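Local coordinates for protein glycine betaine/carnitine/choline ABC transporter (Staphylococcus aureus subsp. aureus Mu50, PDB 3O66) that probably captures glycine betaine, carnitine, choline or a related quaternary amine as the substrate-binding component of an ABC importer, at residues S140-S149 against F168-I178; I178-N186 against L194-Y205. All coordinates share one frame; numbering follows the deposited sequence.

In the fold
Both contacts involve the five-stranded mixed sheet that includes strands 144-148, 172-176 and 192-196, in one lobe of a two-lobed periplasmic-binding-protein type fold. Interaction 1 joins the outermost strand 172-176 to its neighbour 144-148. Interaction 2 follows along the chain: helix 181-186 comes directly after strand 172-176 and packs on strand 192-196 and the short helix 200-204. Their centres lie about 14 Å apart. I178 belongs to both, G146 O and L194 N are probably hydrogen-bonded between adjacent strands, and the M176 methyl packs on helix 181-186. The two contacts thus tie the edge strand and the helix after it to the inner strands of the same lobe.

Interaction 1 of 2, residues S140-S149 against F168-I178; sequences SKDLRLGMDS and FDFGTVRPMQI
The F170 ring is sandwiched between S140 and L145: S140 CB lies over one face, and L145 CB over the opposite face, 3.9 Å from the ring centroid, both as CH-pi contacts. L145 CD2 adds a touch at F170 CD2 (3.5 Å); with CG anti to the backbone N (chi1 179°), the leucine runs across the ring. S140 OG donates to D169 O over 2.7 Å, approaching from above the carbonyl plane, and also lies against the F168 ring at CD1. S140 O takes two N-H groups, from G171 and L143, which arrive from opposite faces of its plane. Beyond this turn the strands run parallel, their short axes 24° apart. T172 N donates to L143 O, L145 N to T172 O (2.9 Å), and L145 O accepts from R174 N; M147 N and O likewise bond R174 O and M176 N, and S149 N closes the run on M176 O. On the face that carries L145 and V173, the selenomethionine M147 bends so that CE meets V173 CB at 3.8 Å. On the other side R144 CG lies alongside T172 CB, while its guanidinium turns off to a salt bridge with D191. At the far end D148 OD1 rests on I178 CB (3.6 Å), and its OD2 accepts from S150 N. Y159 of helix 159-166 touches M147 and V173, and its OH takes the N-H of F170. The alternating backbone bonds hold 172-176, outermost in the sheet within this chain, parallel to 144-148, while S140 binds D169, G171 and L143 beside the buried F170 ring.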
loop_
_atom_site.group_PDB
_atom_site.type_symbol
_atom_site.label_atom_id
_atom_site.label_comp_id
_atom_site.label_asym_id
_atom_site.label_seq_id
_atom_site.Cartn_x
_atom_site.Cartn_y
_atom_site.Cartn_z
ATOM N N SER A 140 -15.872 19.683 12.029
ATOM C CA SER A 140 -14.559 20.000 11.449
ATOM C C SER A 140 -14.095 21.433 11.773
ATOM O O SER A 140 -12.900 21.677 11.951
ATOM C CB SER A 140 -14.555 19.687 9.941
ATOM O OG SER A 140 -15.453 20.539 9.236
ATOM N N LYS A 141 -15.055 22.347 11.934
ATOM C CA LYS A 141 -14.785 23.759 12.221
ATOM C C LYS A 141 -14.033 23.950 13.529
ATOM O O LYS A 141 -13.355 24.947 13.713
ATOM C CB LYS A 141 -16.077 24.577 12.255
ATOM C CG LYS A 141 -17.075 24.096 13.310
ATOM C CD LYS A 141 -18.404 24.824 13.222
ATOM C CE LYS A 141 -19.500 24.000 13.908
ATOM N NZ LYS A 141 -20.772 24.796 14.007
ATOM N N ASP A 142 -14.164 22.987 14.428
ATOM C CA ASP A 142 -13.526 23.060 15.735
ATOM C C ASP A 142 -12.317 22.124 15.838
ATOM O O ASP A 142 -11.742 21.962 16.917
ATOM C CB ASP A 142 -14.564 22.734 16.829
ATOM C CG ASP A 142 -15.742 23.703 16.823
ATOM O OD1 ASP A 142 -15.517 24.933 16.677
ATOM O OD2 ASP A 142 -16.897 23.235 16.968
ATOM N N LEU A 143 -11.919 21.522 14.722
ATOM C CA LEU A 143 -10.855 20.493 14.747
ATOM C C LEU A 143 -9.545 20.958 14.076
ATOM O O LEU A 143 -9.573 21.804 13.197
ATOM C CB LEU A 143 -11.351 19.197 14.092
ATOM C CG LEU A 143 -12.513 18.478 14.813
ATOM C CD1 LEU A 143 -12.985 17.220 14.060
ATOM C CD2 LEU A 143 -12.154 18.129 16.260
ATOM N N ARG A 144 -8.420 20.385 14.505
ATOM C CA ARG A 144 -7.101 20.630 13.922
ATOM C C ARG A 144 -6.739 19.460 12.979
ATOM O O ARG A 144 -6.681 18.295 13.424
ATOM C CB ARG A 144 -6.038 20.748 15.044
ATOM C CG ARG A 144 -6.305 21.878 16.056
ATOM C CD ARG A 144 -5.521 21.662 17.365
ATOM N NE ARG A 144 -5.986 20.450 18.038
ATOM C CZ ARG A 144 -5.368 19.877 19.073
ATOM N NH1 ARG A 144 -4.264 20.408 19.575
ATOM N NH2 ARG A 144 -5.861 18.764 19.610
ATOM N N LEU A 145 -6.550 19.775 11.690
ATOM C CA LEU A 145 -6.052 18.828 10.668
ATOM C C LEU A 145 -4.534 18.964 10.391
ATOM O O LEU A 145 -4.044 20.069 10.178
ATOM C CB LEU A 145 -6.798 19.002 9.339
ATOM C CG LEU A 145 -6.402 18.113 8.146
ATOM C CD1 LEU A 145 -6.653 16.614 8.422
ATOM C CD2 LEU A 145 -7.165 18.556 6.888
ATOM N N GLY A 146 -3.825 17.839 10.387
ATOM C CA GLY A 146 -2.422 17.769 9.908
ATOM C C GLY A 146 -2.402 16.982 8.605
ATOM O O GLY A 146 -3.063 15.938 8.507
HETATM N N MSE A 147 -1.668 17.479 7.604
HETATM C CA MSE A 147 -1.511 16.759 6.328
HETATM C C MSE A 147 -0.092 16.949 5.793
HETATM O O MSE A 147 0.595 17.882 6.208
HETATM C CB MSE A 147 -2.532 17.280 5.291
HETATM C CG MSE A 147 -2.238 18.669 4.812
HETATM SE SE MSE A 147 -2.890 19.954 6.109
HETATM C CE MSE A 147 -4.475 20.481 5.061
ATOM N N ASP A 148 0.338 16.094 4.868
ATOM C CA ASP A 148 1.601 16.313 4.159
ATOM C C ASP A 148 1.618 17.708 3.527
ATOM O O ASP A 148 0.626 18.127 2.934
ATOM C CB ASP A 148 1.803 15.299 3.032
ATOM C CG ASP A 148 3.160 15.452 2.369
ATOM O OD1 ASP A 148 4.181 15.034 2.961
ATOM O OD2 ASP A 148 3.223 16.042 1.285
ATOM N N SER A 149 2.746 18.415 3.629
ATOM C CA SER A 149 2.872 19.717 2.949
ATOM C C SER A 149 2.587 19.681 1.416
ATOM O O SER A 149 2.021 20.622 0.865
ATOM C CB SER A 149 4.202 20.424 3.285
ATOM O OG SER A 149 5.311 19.540 3.366
ATOM N N PHE A 168 -16.920 20.666 3.583
ATOM C CA PHE A 168 -16.563 21.239 4.882
ATOM C C PHE A 168 -15.065 21.569 4.979
ATOM O O PHE A 168 -14.271 21.164 4.121
ATOM C CB PHE A 168 -17.028 20.340 6.040
ATOM C CG PHE A 168 -16.410 18.961 6.046
ATOM C CD1 PHE A 168 -15.148 18.749 6.610
ATOM C CD2 PHE A 168 -17.102 17.872 5.524
ATOM C CE1 PHE A 168 -14.577 17.479 6.627
ATOM C CE2 PHE A 168 -16.537 16.576 5.548
ATOM C CZ PHE A 168 -15.273 16.386 6.080
ATOM N N ASP A 169 -14.691 22.340 5.998
ATOM C CA ASP A 169 -13.284 22.633 6.201
ATOM C C ASP A 169 -12.894 22.628 7.671
ATOM O O ASP A 169 -13.743 22.480 8.555
ATOM C CB ASP A 169 -12.821 23.884 5.415
ATOM C CG ASP A 169 -13.116 25.200 6.114
ATOM O OD1 ASP A 169 -13.998 25.265 6.994
ATOM O OD2 ASP A 169 -12.442 26.204 5.749
ATOM N N PHE A 170 -11.607 22.732 7.923
ATOM C CA PHE A 170 -11.118 22.554 9.259
ATOM C C PHE A 170 -10.831 23.866 9.948
ATOM O O PHE A 170 -10.501 24.863 9.302
ATOM C CB PHE A 170 -9.906 21.635 9.237
ATOM C CG PHE A 170 -10.265 20.197 9.021
ATOM C CD1 PHE A 170 -10.538 19.367 10.114
ATOM C CD2 PHE A 170 -10.380 19.681 7.737
ATOM C CE1 PHE A 170 -10.887 18.044 9.921
ATOM C CE2 PHE A 170 -10.734 18.361 7.539
ATOM C CZ PHE A 170 -10.982 17.544 8.622
ATOM N N GLY A 171 -10.955 23.864 11.275
ATOM C CA GLY A 171 -10.728 25.076 12.069
ATOM C C GLY A 171 -9.294 25.543 11.957
ATOM O O GLY A 171 -9.037 26.741 11.857
ATOM N N THR A 172 -8.378 24.577 11.987
ATOM C CA THR A 172 -6.945 24.793 11.818
ATOM C C THR A 172 -6.415 23.738 10.849
ATOM O O THR A 172 -6.826 22.580 10.911
ATOM C CB THR A 172 -6.205 24.636 13.171
ATOM O OG1 THR A 172 -6.814 25.515 14.129
ATOM C CG2 THR A 172 -4.675 24.967 13.041
ATOM N N VAL A 173 -5.518 24.142 9.945
ATOM C CA VAL A 173 -4.754 23.181 9.124
ATOM C C VAL A 173 -3.250 23.349 9.365
ATOM O O VAL A 173 -2.756 24.453 9.540
ATOM C CB VAL A 173 -5.076 23.241 7.582
ATOM C CG1 VAL A 173 -6.518 22.853 7.307
ATOM C CG2 VAL A 173 -4.778 24.575 7.028
ATOM N N ARG A 174 -2.539 22.233 9.372
ATOM C CA ARG A 174 -1.118 22.233 9.642
ATOM C C ARG A 174 -0.413 21.370 8.574
ATOM O O ARG A 174 -0.348 20.147 8.705
ATOM C CB ARG A 174 -0.863 21.691 11.061
ATOM C CG ARG A 174 0.595 21.695 11.428
ATOM C CD ARG A 174 0.829 21.214 12.862
ATOM N NE ARG A 174 2.243 20.892 13.031
ATOM C CZ ARG A 174 2.715 20.090 13.978
ATOM N NH1 ARG A 174 1.888 19.539 14.877
ATOM N NH2 ARG A 174 4.015 19.837 14.028
ATOM N N PRO A 175 0.109 22.000 7.507
ATOM C CA PRO A 175 0.887 21.208 6.511
ATOM C C PRO A 175 2.261 20.867 7.072
ATOM O O PRO A 175 2.938 21.751 7.579
ATOM C CB PRO A 175 1.001 22.148 5.297
ATOM C CG PRO A 175 0.019 23.296 5.573
ATOM C CD PRO A 175 -0.090 23.395 7.084
HETATM N N MSE A 176 2.655 19.595 7.007
HETATM C CA MSE A 176 3.844 19.110 7.730
HETATM C C MSE A 176 4.395 17.843 7.082
HETATM O O MSE A 176 3.865 17.394 6.088
HETATM C CB MSE A 176 3.495 18.818 9.201
HETATM C CG MSE A 176 2.278 17.843 9.342
HETATM SE SE MSE A 176 1.593 17.772 11.141
HETATM C CE MSE A 176 2.965 16.691 11.964
ATOM N N GLN A 177 5.451 17.270 7.653
ATOM C CA GLN A 177 5.973 15.979 7.189
ATOM C C GLN A 177 4.993 14.865 7.511
ATOM O O GLN A 177 4.633 14.666 8.675
ATOM C CB GLN A 177 7.284 15.642 7.893
ATOM C CG GLN A 177 8.495 16.367 7.408
ATOM C CD GLN A 177 9.761 15.566 7.684
ATOM O OE1 GLN A 177 10.113 15.307 8.849
ATOM N NE2 GLN A 177 10.444 15.150 6.611
ATOM N N ILE A 178 4.594 14.122 6.483
ATOM C CA ILE A 178 3.607 13.059 6.618
ATOM C C ILE A 178 4.048 12.050 7.697
ATOM O O ILE A 178 3.230 11.572 8.492
ATOM C CB ILE A 178 3.336 12.396 5.215
ATOM C CG1 ILE A 178 2.271 11.311 5.289
ATOM C CG2 ILE A 178 4.600 11.793 4.663
ATOM C CD1 ILE A 178 1.061 11.709 5.916
HETATM O O HOH W 1 -9.293 24.279 15.202
#

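Interaction 2 of 2, residues I178-N186 against L194-Y205; sequences IGLVYDALN and LGYSTDGRIAAY. With ACT (acetate ion), chain D.
Y182 and D199 meet through their torsions: the tyrosine CG stands anti to its carbonyl carbon, sending the ring from helix 181-186 toward the strand, and D199 extends CG opposite its own N (chi1 -167°), laying the carboxylate over one ring face. The two planes are 14° apart, and D199 CG sits 3.4 Å above the ring, toward its rim; V181 CG2 covers the other face. At the ring's edge Y182 OH accepts the N-H of Y196 in a nearly straight bond of 2.9 Å, and a water links the hydroxyl to D199 OD1. R201 grips the carboxylate side-on, NE to OD2 (2.9 Å) and NH1 to OD1. This lays the R201 guanidinium 21° from the plane of the Y182 ring, with Y182 CD2 over its face, 3.4 Å from R201 NE. D199 OD2 accepts R201 N as well, the capping bond of helix 200-204. Farther along, the N186 amide stacks flat on the Y205 ring, ND2 over its centre, while Y205 OH is modelled as donating to D183 OD1 at a doubtfully short 2.4 Å. I178 CD1 packs on G195 CA at 3.6 Å. An acetate, probably from the crystallisation liquor, lies beside Y196 and T198. Flat against Y182, the D199 carboxylate takes three R201 N-H groups and a water, which would probably favour its charged form; the network fastens helix 181-186 to the Y196-D199 turn.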
loop_
_atom_site.group_PDB
_atom_site.type_symbol
_atom_site.label_atom_id
_atom_site.label_comp_id
_atom_site.label_asym_id
_atom_site.label_seq_id
_atom_site.Cartn_x
_atom_site.Cartn_y
_atom_site.Cartn_z
ATOM N N ILE A 178 4.594 14.122 6.483
ATOM C CA ILE A 178 3.607 13.059 6.618
ATOM C C ILE A 178 4.048 12.050 7.697
ATOM O O ILE A 178 3.230 11.572 8.492
ATOM C CB ILE A 178 3.336 12.396 5.215
ATOM C CG1 ILE A 178 2.271 11.311 5.289
ATOM C CG2 ILE A 178 4.600 11.793 4.663
ATOM C CD1 ILE A 178 1.061 11.709 5.916
ATOM N N GLY A 179 5.343 11.775 7.745
ATOM C CA GLY A 179 5.933 10.846 8.726
ATOM C C GLY A 179 5.634 11.193 10.181
ATOM O O GLY A 179 5.612 10.307 11.036
ATOM N N LEU A 180 5.384 12.474 10.440
ATOM C CA LEU A 180 5.142 12.995 11.785
ATOM C C LEU A 180 3.664 13.156 12.220
ATOM O O LEU A 180 3.411 13.471 13.393
ATOM C CB LEU A 180 5.886 14.317 11.981
ATOM C CG LEU A 180 7.412 14.269 11.842
ATOM C CD1 LEU A 180 8.036 15.603 12.304
ATOM C CD2 LEU A 180 7.970 13.104 12.643
ATOM N N VAL A 181 2.703 12.920 11.316
ATOM C CA VAL A 181 1.278 13.111 11.634
ATOM C C VAL A 181 0.745 12.095 12.651
ATOM O O VAL A 181 -0.153 12.433 13.436
ATOM C CB VAL A 181 0.343 13.177 10.352
ATOM C CG1 VAL A 181 0.833 14.251 9.393
ATOM C CG2 VAL A 181 0.185 11.801 9.672
ATOM N N TYR A 182 1.320 10.880 12.673
ATOM C CA TYR A 182 0.853 9.809 13.578
ATOM C C TYR A 182 1.127 10.160 15.025
ATOM O O TYR A 182 0.219 10.070 15.860
ATOM C CB TYR A 182 1.436 8.436 13.218
ATOM C CG TYR A 182 1.377 8.225 11.733
ATOM C CD1 TYR A 182 0.167 7.874 11.100
ATOM C CD2 TYR A 182 2.516 8.455 10.950
ATOM C CE1 TYR A 182 0.101 7.723 9.724
ATOM C CE2 TYR A 182 2.471 8.298 9.571
ATOM C CZ TYR A 182 1.280 7.943 8.959
ATOM O OH TYR A 182 1.314 7.834 7.578
ATOM N N ASP A 183 2.348 10.589 15.312
ATOM C CA ASP A 183 2.694 11.008 16.667
ATOM C C ASP A 183 2.002 12.320 17.068
ATOM O O ASP A 183 1.614 12.489 18.223
ATOM C CB ASP A 183 4.208 11.098 16.816
ATOM C CG ASP A 183 4.874 9.740 16.751
ATOM O OD1 ASP A 183 4.415 8.812 17.441
ATOM O OD2 ASP A 183 5.849 9.584 15.998
ATOM N N ALA A 184 1.822 13.234 16.111
ATOM C CA ALA A 184 1.109 14.489 16.383
ATOM C C ALA A 184 -0.365 14.210 16.755
ATOM O O ALA A 184 -0.962 14.861 17.627
ATOM C CB ALA A 184 1.221 15.426 15.165
ATOM N N LEU A 185 -0.946 13.211 16.126
ATOM C CA LEU A 185 -2.296 12.756 16.501
ATOM C C LEU A 185 -2.280 12.053 17.877
ATOM O O LEU A 185 -3.123 12.324 18.747
ATOM C CB LEU A 185 -2.828 11.843 15.399
ATOM C CG LEU A 185 -4.290 11.571 15.116
ATOM C CD1 LEU A 185 -5.146 12.845 14.991
ATOM C CD2 LEU A 185 -4.387 10.669 13.854
ATOM N N ASN A 186 -1.293 11.186 18.087
ATOM C CA ASN A 186 -1.184 10.425 19.321
ATOM C C ASN A 186 -1.002 11.335 20.531
ATOM O O ASN A 186 -1.534 11.051 21.619
ATOM C CB ASN A 186 -0.023 9.448 19.219
ATOM C CG ASN A 186 -0.055 8.377 20.299
ATOM O OD1 ASN A 186 -1.097 7.806 20.593
ATOM N ND2 ASN A 186 1.105 8.068 20.852
ATOM N N LEU A 194 -4.247 13.444 7.817
ATOM C CA LEU A 194 -4.284 12.733 6.544
ATOM C C LEU A 194 -2.977 11.937 6.451
ATOM O O LEU A 194 -1.903 12.497 6.173
ATOM C CB LEU A 194 -4.400 13.723 5.392
ATOM C CG LEU A 194 -4.557 13.057 4.008
ATOM C CD1 LEU A 194 -5.884 12.231 3.886
ATOM C CD2 LEU A 194 -4.495 14.151 2.999
ATOM N N GLY A 195 -3.053 10.641 6.697
ATOM C CA GLY A 195 -1.841 9.777 6.848
ATOM C C GLY A 195 -1.883 8.712 5.779
ATOM O O GLY A 195 -2.767 8.739 4.940
ATOM N N TYR A 196 -0.924 7.793 5.765
ATOM C CA TYR A 196 -1.019 6.634 4.889
ATOM C C TYR A 196 -1.734 5.504 5.627
ATOM O O TYR A 196 -1.461 5.258 6.816
ATOM C CB TYR A 196 0.378 6.162 4.509
ATOM C CG TYR A 196 1.002 6.934 3.385
ATOM C CD1 TYR A 196 0.500 6.824 2.074
ATOM C CD2 TYR A 196 2.101 7.761 3.606
ATOM C CE1 TYR A 196 1.085 7.525 1.014
ATOM C CE2 TYR A 196 2.698 8.455 2.556
ATOM C CZ TYR A 196 2.182 8.346 1.277
ATOM O OH TYR A 196 2.779 9.039 0.252
ATOM N N SER A 197 -2.612 4.807 4.926
ATOM C CA SER A 197 -3.541 3.854 5.567
ATOM C C SER A 197 -2.908 2.558 6.071
ATOM O O SER A 197 -3.594 1.773 6.731
ATOM C CB SER A 197 -4.669 3.524 4.592
ATOM O OG SER A 197 -4.106 2.883 3.453
ATOM N N THR A 198 -1.625 2.304 5.776
ATOM C CA THR A 198 -0.997 1.084 6.297
ATOM C C THR A 198 0.134 1.345 7.292
ATOM O O THR A 198 0.860 0.409 7.681
ATOM C CB THR A 198 -0.430 0.160 5.190
ATOM O OG1 THR A 198 0.540 0.885 4.423
ATOM C CG2 THR A 198 -1.518 -0.414 4.308
ATOM N N ASP A 199 0.311 2.609 7.694
ATOM C CA ASP A 199 1.422 2.932 8.592
ATOM C C ASP A 199 1.331 2.112 9.881
ATOM O O ASP A 199 0.262 2.013 10.493
ATOM C CB ASP A 199 1.513 4.454 8.882
ATOM C CG ASP A 199 2.811 4.816 9.540
ATOM O OD1 ASP A 199 3.754 5.220 8.817
ATOM O OD2 ASP A 199 2.920 4.636 10.786
ATOM N N GLY A 200 2.436 1.496 10.280
ATOM C CA GLY A 200 2.467 0.713 11.514
ATOM C C GLY A 200 1.997 1.447 12.767
ATOM O O GLY A 200 1.567 0.838 13.750
ATOM N N ARG A 201 2.109 2.761 12.773
ATOM C CA ARG A 201 1.701 3.498 13.963
ATOM C C ARG A 201 0.191 3.476 14.134
ATOM O O ARG A 201 -0.327 3.720 15.236
ATOM C CB ARG A 201 2.308 4.909 13.992
ATOM C CG ARG A 201 3.814 4.857 14.321
ATOM C CD ARG A 201 4.535 6.124 13.909
ATOM N NE ARG A 201 4.618 6.250 12.444
ATOM C CZ ARG A 201 5.591 6.920 11.831
ATOM N NH1 ARG A 201 5.625 7.010 10.509
ATOM N NH2 ARG A 201 6.534 7.515 12.562
ATOM N N ILE A 202 -0.523 3.158 13.058
ATOM C CA ILE A 202 -1.970 2.979 13.185
ATOM C C ILE A 202 -2.232 1.793 14.124
ATOM O O ILE A 202 -3.134 1.843 14.959
ATOM C CB ILE A 202 -2.639 2.742 11.813
ATOM C CG1 ILE A 202 -2.557 4.022 10.950
ATOM C CG2 ILE A 202 -4.072 2.319 12.010
ATOM C CD1 ILE A 202 -2.834 3.788 9.465
ATOM N N ALA A 203 -1.418 0.743 13.995
ATOM C CA ALA A 203 -1.476 -0.408 14.916
ATOM C C ALA A 203 -0.853 -0.045 16.273
ATOM O O ALA A 203 -1.370 -0.416 17.333
ATOM C CB ALA A 203 -0.772 -1.677 14.294
ATOM N N ALA A 204 0.250 0.687 16.271
ATOM C CA ALA A 204 0.908 0.953 17.547
ATOM C C ALA A 204 0.057 1.828 18.468
ATOM O O ALA A 204 0.077 1.639 19.699
ATOM C CB ALA A 204 2.278 1.579 17.334
ATOM N N TYR A 205 -0.693 2.763 17.870
ATOM C CA TYR A 205 -1.445 3.764 18.625
ATOM C C TYR A 205 -2.942 3.545 18.557
ATOM O O TYR A 205 -3.718 4.379 19.049
ATOM C CB TYR A 205 -1.131 5.173 18.122
ATOM C CG TYR A 205 0.328 5.520 18.119
ATOM C CD1 TYR A 205 1.231 4.867 18.969
ATOM C CD2 TYR A 205 0.806 6.539 17.311
ATOM C CE1 TYR A 205 2.571 5.186 18.971
ATOM C CE2 TYR A 205 2.154 6.879 17.309
ATOM C CZ TYR A 205 3.026 6.199 18.144
ATOM O OH TYR A 205 4.354 6.520 18.154
HETATM C C ACT D . 2.823 3.204 5.135
HETATM O O ACT D . 1.663 3.173 4.625
HETATM O OXT ACT D . 3.403 2.097 5.361
HETATM C CH3 ACT D . 3.495 4.514 5.450
HETATM O O HOH W 2 3.696 7.167 6.636
HETATM O O HOH W 3 7.294 7.351 15.739
#